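Side-chain contacts in lipase-specific foldase (Burkholderia glumae, PDB 2ES4), which acts as a periplasmic, membrane-anchored chaperone that helps the extracellular lipase to fold during its passage through the periplasm: residues B[70-73]-B[79-82]; B[83-88]-B[174-179]. All blocks are in the same frame, centred on the assembly; numbering follows the deposited sequence.

Contact 1: B[70-73]-B[79-82]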
ATOM      1  N   ARG B  70     -13.044   0.083 -20.266  1.00 31.86           N
ATOM      2  CA  ARG B  70     -13.505  -0.084 -21.640  1.00 33.95           C
ATOM      3  C   ARG B  70     -12.694  -1.045 -22.484  1.00 34.07           C
ATOM      4  O   ARG B  70     -11.463  -1.047 -22.425  1.00 33.83           O
ATOM      5  CB  ARG B  70     -13.567   1.273 -22.350  1.00 34.81           C
ATOM      6  CG  ARG B  70     -14.278   2.374 -21.573  1.00 38.49           C
ATOM      7  CD  ARG B  70     -15.685   1.976 -21.184  1.00 39.54           C
ATOM      8  NE  ARG B  70     -16.548   1.770 -22.343  1.00 40.97           N
ATOM      9  CZ  ARG B  70     -17.769   1.247 -22.278  1.00 41.09           C
ATOM     10  NH1 ARG B  70     -18.270   0.873 -21.106  1.00 40.69           N
ATOM     11  NH2 ARG B  70     -18.489   1.093 -23.381  1.00 39.93           N
ATOM     12  N   LEU B  71     -13.399  -1.879 -23.250  1.00 35.51           N
ATOM     13  CA  LEU B  71     -12.767  -2.824 -24.164  1.00 36.65           C
ATOM     14  C   LEU B  71     -12.367  -2.003 -25.391  1.00 38.47           C
ATOM     15  O   LEU B  71     -13.214  -1.330 -25.987  1.00 38.21           O
ATOM     16  CB  LEU B  71     -13.736  -3.937 -24.571  1.00 36.68           C
ATOM     17  CG  LEU B  71     -13.887  -5.103 -23.600  1.00 36.79           C
ATOM     18  CD1 LEU B  71     -15.078  -5.951 -23.964  1.00 38.49           C
ATOM     19  CD2 LEU B  71     -12.623  -5.942 -23.614  1.00 36.09           C
ATOM     20  N   PRO B  72     -11.070  -2.018 -25.758  1.00 40.72           N
ATOM     21  CA  PRO B  72     -10.546  -1.271 -26.907  1.00 43.11           C
ATOM     22  C   PRO B  72     -10.991  -1.788 -28.275  1.00 45.09           C
ATOM     23  O   PRO B  72     -10.916  -2.986 -28.557  1.00 45.51           O
ATOM     24  CB  PRO B  72      -9.040  -1.385 -26.712  1.00 42.32           C
ATOM     25  CG  PRO B  72      -8.893  -2.735 -26.147  1.00 42.59           C
ATOM     26  CD  PRO B  72      -9.987  -2.787 -25.115  1.00 41.53           C
ATOM     27  N   LEU B  73     -11.477  -0.871 -29.106  1.00 47.95           N
ATOM     28  CA  LEU B  73     -11.945  -1.201 -30.447  1.00 51.15           C
ATOM     29  C   LEU B  73     -11.075  -0.567 -31.517  1.00 53.29           C
ATOM     30  O   LEU B  73     -10.777   0.627 -31.456  1.00 53.58           O
ATOM     31  CB  LEU B  73     -13.398  -0.750 -30.627  1.00 51.36           C
ATOM     32  CG  LEU B  73     -14.447  -1.430 -29.742  1.00 51.69           C
ATOM     33  CD1 LEU B  73     -15.801  -0.794 -29.967  1.00 52.59           C
ATOM     34  CD2 LEU B  73     -14.485  -2.921 -30.039  1.00 51.43           C
ATOM     35  N   LEU B  79     -11.490  -5.988 -31.824  1.00 63.22           N
ATOM     36  CA  LEU B  79     -10.799  -5.620 -30.596  1.00 61.73           C
ATOM     37  C   LEU B  79      -9.370  -5.186 -30.861  1.00 61.39           C
ATOM     38  O   LEU B  79      -8.616  -5.898 -31.532  1.00 61.35           O
ATOM     39  CB  LEU B  79     -10.782  -6.781 -29.606  1.00 61.14           C
ATOM     40  CG  LEU B  79     -12.085  -7.205 -28.945  1.00 60.45           C
ATOM     41  CD1 LEU B  79     -11.799  -8.405 -28.090  1.00 60.06           C
ATOM     42  CD2 LEU B  79     -12.643  -6.067 -28.104  1.00 59.48           C
ATOM     43  N   ALA B  80      -9.022  -3.994 -30.376  1.00 60.77           N
ATOM     44  CA  ALA B  80      -7.670  -3.469 -30.532  1.00 59.87           C
ATOM     45  C   ALA B  80      -6.768  -4.342 -29.678  1.00 59.20           C
ATOM     46  O   ALA B  80      -7.033  -4.533 -28.490  1.00 59.88           O
ATOM     47  CB  ALA B  80      -7.597  -2.026 -30.069  1.00 60.09           C
ATOM     48  N   ARG B  81      -5.746  -4.922 -30.304  1.00 58.22           N
ATOM     49  CA  ARG B  81      -4.818  -5.793 -29.595  1.00 56.81           C
ATOM     50  C   ARG B  81      -3.882  -5.057 -28.652  1.00 55.05           C
ATOM     51  O   ARG B  81      -2.687  -4.918 -28.914  1.00 54.46           O
ATOM     52  CB  ARG B  81      -4.048  -6.685 -30.570  1.00 58.30           C
ATOM     53  CG  ARG B  81      -4.927  -7.688 -31.282  1.00 60.92           C
ATOM     54  CD  ARG B  81      -4.126  -8.692 -32.062  1.00 63.67           C
ATOM     55  NE  ARG B  81      -4.960  -9.800 -32.521  1.00 65.50           N
ATOM     56  CZ  ARG B  81      -4.504 -10.858 -33.183  1.00 65.77           C
ATOM     57  NH1 ARG B  81      -3.211 -10.961 -33.473  1.00 66.55           N
ATOM     58  NH2 ARG B  81      -5.333 -11.831 -33.535  1.00 66.72           N
ATOM     59  N   THR B  82      -4.454  -4.553 -27.559  1.00 52.37           N
ATOM     60  CA  THR B  82      -3.704  -3.813 -26.550  1.00 49.73           C
ATOM     61  C   THR B  82      -3.919  -4.473 -25.198  1.00 47.50           C
ATOM     62  O   THR B  82      -4.815  -5.308 -25.043  1.00 46.45           O
ATOM     63  CB  THR B  82      -4.152  -2.335 -26.473  1.00 50.40           C
ATOM     64  OG1 THR B  82      -5.534  -2.268 -26.102  1.00 50.75           O
ATOM     65  CG2 THR B  82      -3.958  -1.637 -27.814  1.00 50.92           C
TER
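L79 touches P72 and L73 across a reversal of the chain, with five residues between the two limbs. L79 CB passes P72 O at 3.9 Å. A chi1 of -70° sets CG anti to the carbonyl carbon, and from there the CD2 branch of L79 turns to the first limb. L79 CD2 lies 3.6 Å from P72 O and 4.1 Å from L73 CD2, the two leucines meeting at a slant, branch against branch. The side chain of L79 also packs on W176, on L116 of helix 101-116 and on A125 of helix 120-137.

The backbones of L73 and L79 form a single beta bridge, their CA atoms 4.6 Å apart, in a hairpin-like reversal with no developed strand. Its hydrogen bond runs from A80 N to P72 O (2.8 Å), the donor standing 53° out of the carbonyl plane. Beyond it the limbs diverge: R81 centres an inverse gamma turn, closed by T82 N bonding to A80 O.

The P72 ring packs against A80 and T82. P72 CB meets A80 CB at 3.7 Å, and P72 CG touches T82 OG1 at 3.4 Å, the ring and the threonine side chain running antiparallel, side by side. T82 puts OG1 between its own backbone N and carbonyl carbon (chi1 61°), the rotamer that brings the hydroxyl alongside the proline. Outside the pair, P72 rests on A84 and V85, while L71 and L73 pack on L116.

Contact 2: B[83-88]-B[174-179]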
ATOM      1  N   ARG B  83      -3.105  -4.086 -24.220  1.00 44.84           N
ATOM      2  CA  ARG B  83      -3.198  -4.626 -22.867  1.00 43.01           C
ATOM      3  C   ARG B  83      -4.520  -4.284 -22.193  1.00 40.22           C
ATOM      4  O   ARG B  83      -4.911  -4.930 -21.219  1.00 38.89           O
ATOM      5  CB  ARG B  83      -2.025  -4.122 -22.038  1.00 44.15           C
ATOM      6  CG  ARG B  83      -1.890  -4.752 -20.654  1.00 46.50           C
ATOM      7  CD  ARG B  83      -0.580  -4.352 -20.004  1.00 48.19           C
ATOM      8  NE  ARG B  83      -0.344  -2.906 -20.045  1.00 50.51           N
ATOM      9  CZ  ARG B  83      -1.073  -1.996 -19.400  1.00 52.24           C
ATOM     10  NH1 ARG B  83      -2.097  -2.371 -18.648  1.00 53.15           N
ATOM     11  NH2 ARG B  83      -0.794  -0.710 -19.534  1.00 53.20           N
ATOM     12  N   ALA B  84      -5.224  -3.300 -22.749  1.00 38.91           N
ATOM     13  CA  ALA B  84      -6.519  -2.871 -22.230  1.00 38.22           C
ATOM     14  C   ALA B  84      -7.520  -4.023 -22.245  1.00 38.08           C
ATOM     15  O   ALA B  84      -8.402  -4.090 -21.389  1.00 37.76           O
ATOM     16  CB  ALA B  84      -7.048  -1.704 -23.026  1.00 37.94           C
ATOM     17  N   VAL B  85      -7.345  -4.954 -23.184  1.00 37.16           N
ATOM     18  CA  VAL B  85      -8.216  -6.124 -23.281  1.00 35.95           C
ATOM     19  C   VAL B  85      -8.032  -6.987 -22.038  1.00 35.25           C
ATOM     20  O   VAL B  85      -9.011  -7.435 -21.443  1.00 35.81           O
ATOM     21  CB  VAL B  85      -7.915  -6.967 -24.536  1.00 36.33           C
ATOM     22  CG1 VAL B  85      -8.773  -8.227 -24.566  1.00 35.92           C
ATOM     23  CG2 VAL B  85      -8.178  -6.161 -25.777  1.00 35.14           C
ATOM     24  N   ARG B  86      -6.774  -7.180 -21.637  1.00 34.15           N
ATOM     25  CA  ARG B  86      -6.443  -7.971 -20.454  1.00 34.33           C
ATOM     26  C   ARG B  86      -6.916  -7.305 -19.170  1.00 32.78           C
ATOM     27  O   ARG B  86      -7.354  -7.987 -18.242  1.00 32.85           O
ATOM     28  CB  ARG B  86      -4.935  -8.196 -20.361  1.00 35.32           C
ATOM     29  CG  ARG B  86      -4.499  -8.919 -19.089  1.00 38.42           C
ATOM     30  CD  ARG B  86      -3.042  -8.746 -18.810  1.00 40.91           C
ATOM     31  NE  ARG B  86      -2.704  -9.164 -17.454  1.00 44.06           N
ATOM     32  CZ  ARG B  86      -1.506  -9.024 -16.895  1.00 46.63           C
ATOM     33  NH1 ARG B  86      -0.499  -8.476 -17.571  1.00 45.99           N
ATOM     34  NH2 ARG B  86      -1.313  -9.428 -15.646  1.00 47.12           N
ATOM     35  N   GLU B  87      -6.808  -5.979 -19.116  1.00 32.67           N
ATOM     36  CA  GLU B  87      -7.229  -5.227 -17.934  1.00 32.02           C
ATOM     37  C   GLU B  87      -8.717  -5.398 -17.675  1.00 31.39           C
ATOM     38  O   GLU B  87      -9.145  -5.459 -16.521  1.00 30.22           O
ATOM     39  CB  GLU B  87      -6.883  -3.753 -18.075  1.00 32.54           C
ATOM     40  CG  GLU B  87      -5.395  -3.493 -18.208  1.00 35.12           C
ATOM     41  CD  GLU B  87      -5.059  -2.024 -18.141  1.00 35.66           C
ATOM     42  OE1 GLU B  87      -5.576  -1.248 -18.968  1.00 36.53           O
ATOM     43  OE2 GLU B  87      -4.260  -1.644 -17.262  1.00 39.07           O
ATOM     44  N   PHE B  88      -9.486  -5.536 -18.755  1.00 30.63           N
ATOM     45  CA  PHE B  88     -10.922  -5.756 -18.654  1.00 31.06           C
ATOM     46  C   PHE B  88     -11.206  -7.053 -17.899  1.00 30.88           C
ATOM     47  O   PHE B  88     -12.017  -7.072 -16.974  1.00 31.26           O
ATOM     48  CB  PHE B  88     -11.567  -5.794 -20.040  1.00 31.01           C
ATOM     49  CG  PHE B  88     -12.989  -6.271 -20.029  1.00 33.02           C
ATOM     50  CD1 PHE B  88     -14.019  -5.422 -19.593  1.00 31.60           C
ATOM     51  CD2 PHE B  88     -13.302  -7.596 -20.404  1.00 32.52           C
ATOM     52  CE1 PHE B  88     -15.348  -5.887 -19.522  1.00 34.05           C
ATOM     53  CE2 PHE B  88     -14.615  -8.068 -20.335  1.00 33.04           C
ATOM     54  CZ  PHE B  88     -15.642  -7.214 -19.893  1.00 32.48           C
ATOM     55  N   GLY B 174      -1.472 -17.011 -27.505  1.00 55.49           N
ATOM     56  CA  GLY B 174      -0.924 -16.856 -28.846  1.00 54.52           C
ATOM     57  C   GLY B 174      -0.732 -15.426 -29.293  1.00 54.21           C
ATOM     58  O   GLY B 174       0.099 -14.700 -28.749  1.00 53.89           O
ATOM     59  N   GLU B 175      -1.576 -15.005 -30.232  1.00 53.46           N
ATOM     60  CA  GLU B 175      -1.545 -13.650 -30.776  1.00 53.32           C
ATOM     61  C   GLU B 175      -1.751 -12.579 -29.700  1.00 53.38           C
ATOM     62  O   GLU B 175      -1.279 -11.449 -29.843  1.00 52.77           O
ATOM     63  CB  GLU B 175      -2.588 -13.515 -31.844  1.00 53.67           C
ATOM     64  N   TRP B 176      -2.424 -12.970 -28.615  1.00 53.07           N
ATOM     65  CA  TRP B 176      -2.695 -12.080 -27.498  1.00 53.10           C
ATOM     66  C   TRP B 176      -1.671 -12.133 -26.374  1.00 53.49           C
ATOM     67  O   TRP B 176      -1.754 -11.348 -25.429  1.00 53.46           O
ATOM     68  CB  TRP B 176      -4.090 -12.291 -26.924  1.00 52.28           C
ATOM     69  CG  TRP B 176      -5.186 -11.947 -27.867  1.00 51.44           C
ATOM     70  CD1 TRP B 176      -5.785 -12.787 -28.758  1.00 50.99           C
ATOM     71  CD2 TRP B 176      -5.818 -10.674 -28.024  1.00 51.09           C
ATOM     72  NE1 TRP B 176      -6.752 -12.121 -29.468  1.00 50.62           N
ATOM     73  CE2 TRP B 176      -6.800 -10.824 -29.044  1.00 50.93           C
ATOM     74  CE3 TRP B 176      -5.660  -9.420 -27.405  1.00 50.99           C
ATOM     75  CZ2 TRP B 176      -7.628  -9.756 -29.458  1.00 50.88           C
ATOM     76  CZ3 TRP B 176      -6.479  -8.365 -27.813  1.00 50.93           C
ATOM     77  CH2 TRP B 176      -7.456  -8.540 -28.835  1.00 51.02           C
ATOM     78  N   ALA B 177      -0.665 -12.993 -26.508  1.00 52.81           N
ATOM     79  CA  ALA B 177       0.384 -13.123 -25.496  1.00 52.46           C
ATOM     80  C   ALA B 177       1.188 -11.842 -25.344  1.00 52.61           C
ATOM     81  O   ALA B 177       1.532 -11.445 -24.227  1.00 52.45           O
ATOM     82  CB  ALA B 177       1.297 -14.251 -25.843  1.00 51.70           C
ATOM     83  N   GLU B 178       1.439 -11.183 -26.474  1.00 52.11           N
ATOM     84  CA  GLU B 178       2.182  -9.935 -26.497  1.00 51.99           C
ATOM     85  C   GLU B 178       1.460  -8.770 -25.809  1.00 50.81           C
ATOM     86  O   GLU B 178       2.024  -8.141 -24.916  1.00 50.26           O
ATOM     87  CB  GLU B 178       2.589  -9.556 -27.941  1.00 53.66           C
ATOM     88  CG  GLU B 178       3.155  -8.140 -28.105  1.00 55.57           C
ATOM     89  CD  GLU B 178       4.468  -7.946 -27.366  1.00 56.54           C
ATOM     90  OE1 GLU B 178       4.922  -6.794 -27.285  1.00 56.39           O
ATOM     91  OE2 GLU B 178       5.049  -8.938 -26.863  1.00 57.15           O
ATOM     92  N   PRO B 179       0.219  -8.454 -26.229  1.00 49.79           N
ATOM     93  CA  PRO B 179      -0.485  -7.347 -25.587  1.00 48.68           C
ATOM     94  C   PRO B 179      -0.825  -7.620 -24.125  1.00 47.06           C
ATOM     95  O   PRO B 179      -0.858  -6.703 -23.322  1.00 46.09           O
ATOM     96  CB  PRO B 179      -1.728  -7.211 -26.454  1.00 49.17           C
ATOM     97  CG  PRO B 179      -1.983  -8.547 -26.908  1.00 50.38           C
ATOM     98  CD  PRO B 179      -0.631  -9.006 -27.299  1.00 49.80           C
TER
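The two backbones come closest at R83 and P179, whose CA atoms are 4.7 Å apart, where the approach to helix 84-90 passes the first turn of helix 177-198; no hydrogen bond joins them. R83 lays the start of its side chain along the carbonyl of P179, with CB 3.1 Å and CG 3.5 Å from P179 O, a tight fit of aliphatic carbons against a backbone oxygen. Having CG anti to its own N (chi1 -172°) takes the chain past this carbonyl, and a bend at chi3 then turns the guanidinium away from P179. NH1 reaches E87 OE2, one helical turn on, at 2.7 Å; the acid lies in the guanidinium plane at its edge, but the bond, part of a salt bridge, is bent and weak. The same OE2 is hydrogen-bonded to a polar side chain of another protein chain in the assembly, so the E87 side of the helix faces a partner protein.

V85, two residues on, meets the indole of W176. V85 CG2 comes obliquely to W176 CZ3 at 3.4 Å and lies 3.9 Å from W176 CH2, the two side chains crossing at about a right angle. W176 belongs to a short 3-10 turn that follows G174, the first residue after helix 155-172 to leave helical geometry, with positive phi. E124, V128 and R131 of helix 120-137 also pack on the indole, and R81 makes a cation-pi contact with it. R86 forms a salt bridge to E184 and donates to F180 O, joining helix 84-90 to helix 177-198 beside helix 120-137.

From the N-terminal side the chain meets contact 1 first, which closes a short loop of five residues before any of the helices of this region begins. Its second limb, 79-82, runs directly into 83-88, the first half of contact 2. That contact then closes a far longer excursion of 85 residues, which takes in helices 101-116, 120-137 and 155-172. The two loops are in series, neither nested nor crossed, yet they touch in space: V85 CG2 lies 3.5 Å from P72 CG, and R81 O is 3.5 Å from P179 CB. Together they tie the loop preceding helix 84-90 to that helix and to the start of helix 177-198.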